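Local coordinates for protein photosystem II stability/assembly factor HCF136, chloroplastic (Cyanidioschyzon merolae, PDB 5OJ3) that is probably essential for the biogenesis of photosystem II, being required to assemble an early intermediate that contains D2 and cytochrome b559, at residues V119-D124 against V136-L141; F170-F175 against P212-A217. One frame throughout, in Å; residues are numbered along the deposited sequence.

Both contacts belong to the inner part of a seven-bladed beta-propeller, but they join different things. Interaction 1 is made within one four-stranded blade, between its innermost strand and the next, and is buried and carried mostly by backbone hydrogen bonds. Interaction 2 lies between blades: the innermost strands of the two following blades run side by side, partly buried, and meet through side chains. The two sites touch, their centres about 11 Å apart. Asp122 and Asp124 of interaction 1 reach strand 169-176, where their carboxylates accept the backbone N-H groups of Val173 and Phe175; these bonds join the first two blades, while Ser174 of interaction 2 bonds the second to the third.

Interaction 1. Residues V119-D124 against V136-L141; sequences VLFDID and VGTRGL
The carbonyl of Val136 lies at the centre of this contact, receiving the N-H of Phe121 at 2.7 Å from N to O, a nearly straight bond (178°) whose donor sits above the carbonyl plane. Asp122 N adds a second, weak bond to the same oxygen. In return Val136 N gives its hydrogen to Asp122 O at 2.8 Å, almost along the C=O axis. Because Phe121 and Asp122 both face the single residue Val136, the pairing is a classic beta bulge in the antiparallel hairpin. Around it, CG2 of Val136 sits between its own backbone N and carbonyl carbon, and so comes against strand 120-125, 3.5 Å from Asp122 CB; a beta-branched valine suits an extended strand and brings a methyl there.

The hairpin forms the inner two strands of a propeller blade, 120-125 lining the pore side and 133-137 next to it. Toward the outer end, Val119 O receives Thr138 N at 3.3 Å, and the hydroxyl of Thr138 probably donates to the same oxygen, although its position is less certain. Gly137, with no side chain, lies with its CA against Val119 O. Beside it, Leu141 CD2 meets Leu120 CD2 tip to tip at 3.4 Å, the two leucines crossing obliquely. A type I' turn, Thr138 to Leu141, brings Leu141 back, with Gly140 adopting a positive phi of 77°.

Further out, Leu120 packs on Leu423 of the neighbouring blade. Asp122, with CG anti to the backbone N (chi1 -161°), gives OD1 to a salt bridge with Lys413 and a weak bond from Ile123 N, and OD2 to Val173 N. A buried carboxylate so placed is probably kept ionised by the lysine.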
loop_
_atom_site.group_PDB
_atom_site.type_symbol
_atom_site.label_atom_id
_atom_site.label_comp_id
_atom_site.label_asym_id
_atom_site.label_seq_id
_atom_site.Cartn_x
_atom_site.Cartn_y
_atom_site.Cartn_z
ATOM N N VAL A 119 4.041 -14.609 -6.560
ATOM C CA VAL A 119 4.301 -13.645 -5.490
ATOM C C VAL A 119 3.013 -12.927 -5.110
ATOM O O VAL A 119 2.285 -12.416 -5.972
ATOM C CB VAL A 119 5.420 -12.646 -5.851
ATOM C CG1 VAL A 119 5.194 -11.942 -7.168
ATOM C CG2 VAL A 119 5.598 -11.627 -4.703
ATOM N N LEU A 120 2.739 -12.902 -3.806
ATOM C CA LEU A 120 1.496 -12.384 -3.249
ATOM C C LEU A 120 1.501 -10.860 -3.234
ATOM O O LEU A 120 2.496 -10.238 -2.844
ATOM C CB LEU A 120 1.316 -12.909 -1.828
ATOM C CG LEU A 120 1.564 -14.400 -1.623
ATOM C CD1 LEU A 120 1.331 -14.759 -0.183
ATOM C CD2 LEU A 120 0.677 -15.231 -2.513
ATOM N N PHE A 121 0.393 -10.254 -3.664
ATOM C CA PHE A 121 0.336 -8.805 -3.783
ATOM C C PHE A 121 -0.626 -8.120 -2.829
ATOM O O PHE A 121 -0.343 -6.995 -2.410
ATOM C CB PHE A 121 -0.017 -8.402 -5.217
ATOM C CG PHE A 121 1.185 -8.185 -6.070
ATOM C CD1 PHE A 121 1.987 -9.247 -6.446
ATOM C CD2 PHE A 121 1.555 -6.903 -6.442
ATOM C CE1 PHE A 121 3.112 -9.041 -7.216
ATOM C CE2 PHE A 121 2.683 -6.690 -7.199
ATOM C CZ PHE A 121 3.463 -7.759 -7.597
ATOM N N ASP A 122 -1.748 -8.742 -2.476
ATOM C CA ASP A 122 -2.657 -8.115 -1.526
ATOM C C ASP A 122 -3.604 -9.153 -0.946
ATOM O O ASP A 122 -3.828 -10.221 -1.522
ATOM C CB ASP A 122 -3.455 -6.974 -2.163
ATOM C CG ASP A 122 -4.048 -6.036 -1.129
ATOM O OD1 ASP A 122 -3.637 -6.120 0.048
ATOM O OD2 ASP A 122 -4.930 -5.225 -1.484
ATOM N N ILE A 123 -4.159 -8.807 0.212
ATOM C CA ILE A 123 -5.135 -9.625 0.920
ATOM C C ILE A 123 -6.102 -8.685 1.625
ATOM O O ILE A 123 -5.698 -7.651 2.164
ATOM C CB ILE A 123 -4.436 -10.593 1.903
ATOM C CG1 ILE A 123 -5.446 -11.517 2.585
ATOM C CG2 ILE A 123 -3.602 -9.830 2.927
ATOM C CD1 ILE A 123 -4.800 -12.560 3.466
ATOM N N ASP A 124 -7.389 -9.031 1.603
ATOM C CA ASP A 124 -8.393 -8.243 2.303
ATOM C C ASP A 124 -9.522 -9.168 2.737
ATOM O O ASP A 124 -9.691 -10.264 2.198
ATOM C CB ASP A 124 -8.927 -7.098 1.429
ATOM C CG ASP A 124 -9.706 -6.062 2.228
ATOM O OD1 ASP A 124 -9.571 -6.042 3.468
ATOM O OD2 ASP A 124 -10.448 -5.264 1.619
ATOM N N VAL A 136 -4.387 -12.102 -3.497
ATOM C CA VAL A 136 -4.148 -11.950 -4.925
ATOM C C VAL A 136 -2.648 -12.002 -5.187
ATOM O O VAL A 136 -1.825 -11.725 -4.304
ATOM C CB VAL A 136 -4.704 -10.610 -5.457
ATOM C CG1 VAL A 136 -6.233 -10.647 -5.524
ATOM C CG2 VAL A 136 -4.208 -9.425 -4.614
ATOM N N GLY A 137 -2.292 -12.394 -6.405
ATOM C CA GLY A 137 -0.901 -12.517 -6.775
ATOM C C GLY A 137 -0.669 -12.488 -8.276
ATOM O O GLY A 137 -1.493 -11.996 -9.050
ATOM N N THR A 138 0.491 -13.009 -8.667
ATOM C CA THR A 138 0.956 -13.091 -10.044
ATOM C C THR A 138 0.351 -14.282 -10.784
ATOM O O THR A 138 -0.196 -15.211 -10.189
ATOM C CB THR A 138 2.475 -13.177 -10.077
ATOM O OG1 THR A 138 3.002 -12.388 -9.013
ATOM C CG2 THR A 138 3.047 -12.683 -11.402
ATOM N N ARG A 139 0.475 -14.242 -12.112
ATOM C CA ARG A 139 0.098 -15.360 -12.971
ATOM C C ARG A 139 -1.320 -15.838 -12.680
ATOM O O ARG A 139 -1.609 -17.035 -12.692
ATOM C CB ARG A 139 1.104 -16.500 -12.808
ATOM N N GLY A 140 -2.211 -14.887 -12.408
ATOM C CA GLY A 140 -3.597 -15.231 -12.171
ATOM C C GLY A 140 -3.889 -15.819 -10.811
ATOM O O GLY A 140 -4.865 -16.562 -10.674
ATOM N N LEU A 141 -3.067 -15.534 -9.801
ATOM C CA LEU A 141 -3.252 -16.155 -8.494
ATOM C C LEU A 141 -4.414 -15.505 -7.757
ATOM O O LEU A 141 -4.442 -14.283 -7.575
ATOM C CB LEU A 141 -1.984 -16.030 -7.658
ATOM C CG LEU A 141 -2.149 -16.345 -6.170
ATOM C CD1 LEU A 141 -2.668 -17.754 -5.987
ATOM C CD2 LEU A 141 -0.835 -16.166 -5.458
#

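Interaction 2. Residues F170-F175 against P212-A217; sequences FSNVSF and PLLVTA
Strands 170-175 and 212-217 run nearly parallel, at 14°, with axes 5.5 Å apart at the closest, yet no backbone bond passes between them. They are the innermost strands of two successive propeller blades, each hydrogen-bonded to its own blade: Asn172 and Ser174 pair with Ile183 and Trp181, and Leu213 with Val226.

The polar link is made by Ser174. Its OG, anti to the backbone N, reaches across to the other strand and accepts Ala217 N at 2.8 Å, with a well-aligned N-H (166°). Serine suits this place because its hydroxyl lies one bond from CB and can meet a main-chain N-H without bulk. Asn172 likewise points toward the second strand, its CG between the backbone N and carbonyl carbon (chi1 44°), so that the amide group lies beside the Leu213 to Val215 backbone.

Van der Waals packing surrounds these polar groups. CG1 of Val215, set between its own N and carbonyl carbon, lies beside the amide group of Asn172, whose side chain it crosses obliquely. The methyl of Ala217 is small enough to sit 3.5 Å from the carbonyl carbon of Phe175, whose CB points away from strand 212-217.

Within these segments the blades thus meet through one side-chain-to-backbone hydrogen bond and van der Waals packing, not through continued sheet pairing.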
loop_
_atom_site.group_PDB
_atom_site.type_symbol
_atom_site.label_atom_id
_atom_site.label_comp_id
_atom_site.label_asym_id
_atom_site.label_seq_id
_atom_site.Cartn_x
_atom_site.Cartn_y
_atom_site.Cartn_z
ATOM N N PHE A 170 -2.491 -9.725 -10.398
ATOM C CA PHE A 170 -3.544 -9.077 -9.625
ATOM C C PHE A 170 -2.918 -8.204 -8.546
ATOM O O PHE A 170 -2.230 -8.709 -7.651
ATOM C CB PHE A 170 -4.486 -10.116 -9.023
ATOM C CG PHE A 170 -5.430 -10.701 -10.025
ATOM C CD1 PHE A 170 -6.545 -9.991 -10.436
ATOM C CD2 PHE A 170 -5.185 -11.942 -10.585
ATOM C CE1 PHE A 170 -7.408 -10.517 -11.372
ATOM C CE2 PHE A 170 -6.045 -12.475 -11.520
ATOM C CZ PHE A 170 -7.155 -11.761 -11.916
ATOM N N SER A 171 -3.172 -6.896 -8.629
ATOM C CA SER A 171 -2.455 -5.932 -7.802
ATOM C C SER A 171 -3.047 -5.827 -6.402
ATOM O O SER A 171 -2.308 -5.857 -5.411
ATOM C CB SER A 171 -2.444 -4.564 -8.485
ATOM O OG SER A 171 -1.614 -4.583 -9.633
ATOM N N ASN A 172 -4.367 -5.694 -6.289
ATOM C CA ASN A 172 -4.952 -5.537 -4.964
ATOM C C ASN A 172 -6.402 -6.003 -4.969
ATOM O O ASN A 172 -7.017 -6.201 -6.019
ATOM C CB ASN A 172 -4.857 -4.085 -4.474
ATOM C CG ASN A 172 -5.215 -3.078 -5.546
ATOM O OD1 ASN A 172 -4.472 -2.888 -6.510
ATOM N ND2 ASN A 172 -6.356 -2.422 -5.380
ATOM N N VAL A 173 -6.935 -6.163 -3.756
ATOM C CA VAL A 173 -8.331 -6.500 -3.515
ATOM C C VAL A 173 -8.815 -5.630 -2.360
ATOM O O VAL A 173 -8.039 -5.262 -1.473
ATOM C CB VAL A 173 -8.518 -8.007 -3.209
ATOM C CG1 VAL A 173 -7.884 -8.374 -1.872
ATOM C CG2 VAL A 173 -9.993 -8.388 -3.234
ATOM N N SER A 174 -10.103 -5.286 -2.377
ATOM C CA SER A 174 -10.634 -4.342 -1.399
ATOM C C SER A 174 -12.112 -4.610 -1.153
ATOM O O SER A 174 -12.886 -4.734 -2.107
ATOM C CB SER A 174 -10.428 -2.897 -1.871
ATOM O OG SER A 174 -10.993 -1.977 -0.957
ATOM N N PHE A 175 -12.498 -4.672 0.122
ATOM C CA PHE A 175 -13.851 -5.015 0.538
ATOM C C PHE A 175 -14.570 -3.818 1.151
ATOM O O PHE A 175 -13.963 -2.977 1.819
ATOM C CB PHE A 175 -13.843 -6.151 1.568
ATOM C CG PHE A 175 -14.071 -7.514 0.983
ATOM C CD1 PHE A 175 -15.356 -7.976 0.746
ATOM C CD2 PHE A 175 -13.001 -8.344 0.695
ATOM C CE1 PHE A 175 -15.569 -9.237 0.218
ATOM C CE2 PHE A 175 -13.206 -9.605 0.167
ATOM C CZ PHE A 175 -14.493 -10.052 -0.072
ATOM N N PRO A 212 -4.623 1.104 -13.762
ATOM C CA PRO A 212 -5.086 1.047 -12.368
ATOM C C PRO A 212 -3.975 0.627 -11.417
ATOM O O PRO A 212 -3.241 -0.331 -11.669
ATOM C CB PRO A 212 -6.213 0.008 -12.414
ATOM C CG PRO A 212 -6.713 0.074 -13.808
ATOM C CD PRO A 212 -5.511 0.349 -14.664
ATOM N N LEU A 213 -3.855 1.366 -10.319
ATOM C CA LEU A 213 -2.828 1.129 -9.318
ATOM C C LEU A 213 -3.386 0.832 -7.937
ATOM O O LEU A 213 -2.789 0.042 -7.202
ATOM C CB LEU A 213 -1.887 2.340 -9.228
ATOM C CG LEU A 213 -0.620 2.189 -8.386
ATOM C CD1 LEU A 213 0.175 0.979 -8.841
ATOM C CD2 LEU A 213 0.224 3.445 -8.479
ATOM N N LEU A 214 -4.517 1.430 -7.571
ATOM C CA LEU A 214 -5.103 1.224 -6.252
ATOM C C LEU A 214 -6.607 1.402 -6.358
ATOM O O LEU A 214 -7.076 2.447 -6.820
ATOM C CB LEU A 214 -4.519 2.206 -5.233
ATOM C CG LEU A 214 -4.977 2.057 -3.782
ATOM C CD1 LEU A 214 -4.556 0.707 -3.221
ATOM C CD2 LEU A 214 -4.435 3.193 -2.928
ATOM N N VAL A 215 -7.357 0.387 -5.944
ATOM C CA VAL A 215 -8.802 0.497 -5.798
ATOM C C VAL A 215 -9.129 0.399 -4.315
ATOM O O VAL A 215 -8.432 -0.275 -3.546
ATOM C CB VAL A 215 -9.566 -0.569 -6.619
ATOM C CG1 VAL A 215 -9.621 -1.901 -5.881
ATOM C CG2 VAL A 215 -10.970 -0.078 -6.950
ATOM N N THR A 216 -10.178 1.107 -3.908
ATOM C CA THR A 216 -10.587 1.155 -2.508
ATOM C C THR A 216 -12.105 1.138 -2.456
ATOM O O THR A 216 -12.755 2.032 -3.005
ATOM C CB THR A 216 -10.039 2.404 -1.804
ATOM O OG1 THR A 216 -8.718 2.692 -2.283
ATOM C CG2 THR A 216 -9.992 2.188 -0.300
ATOM N N ALA A 217 -12.666 0.123 -1.804
ATOM C CA ALA A 217 -14.112 -0.021 -1.724
ATOM C C ALA A 217 -14.673 0.940 -0.683
ATOM O O ALA A 217 -14.221 0.958 0.466
ATOM C CB ALA A 217 -14.482 -1.463 -1.384
#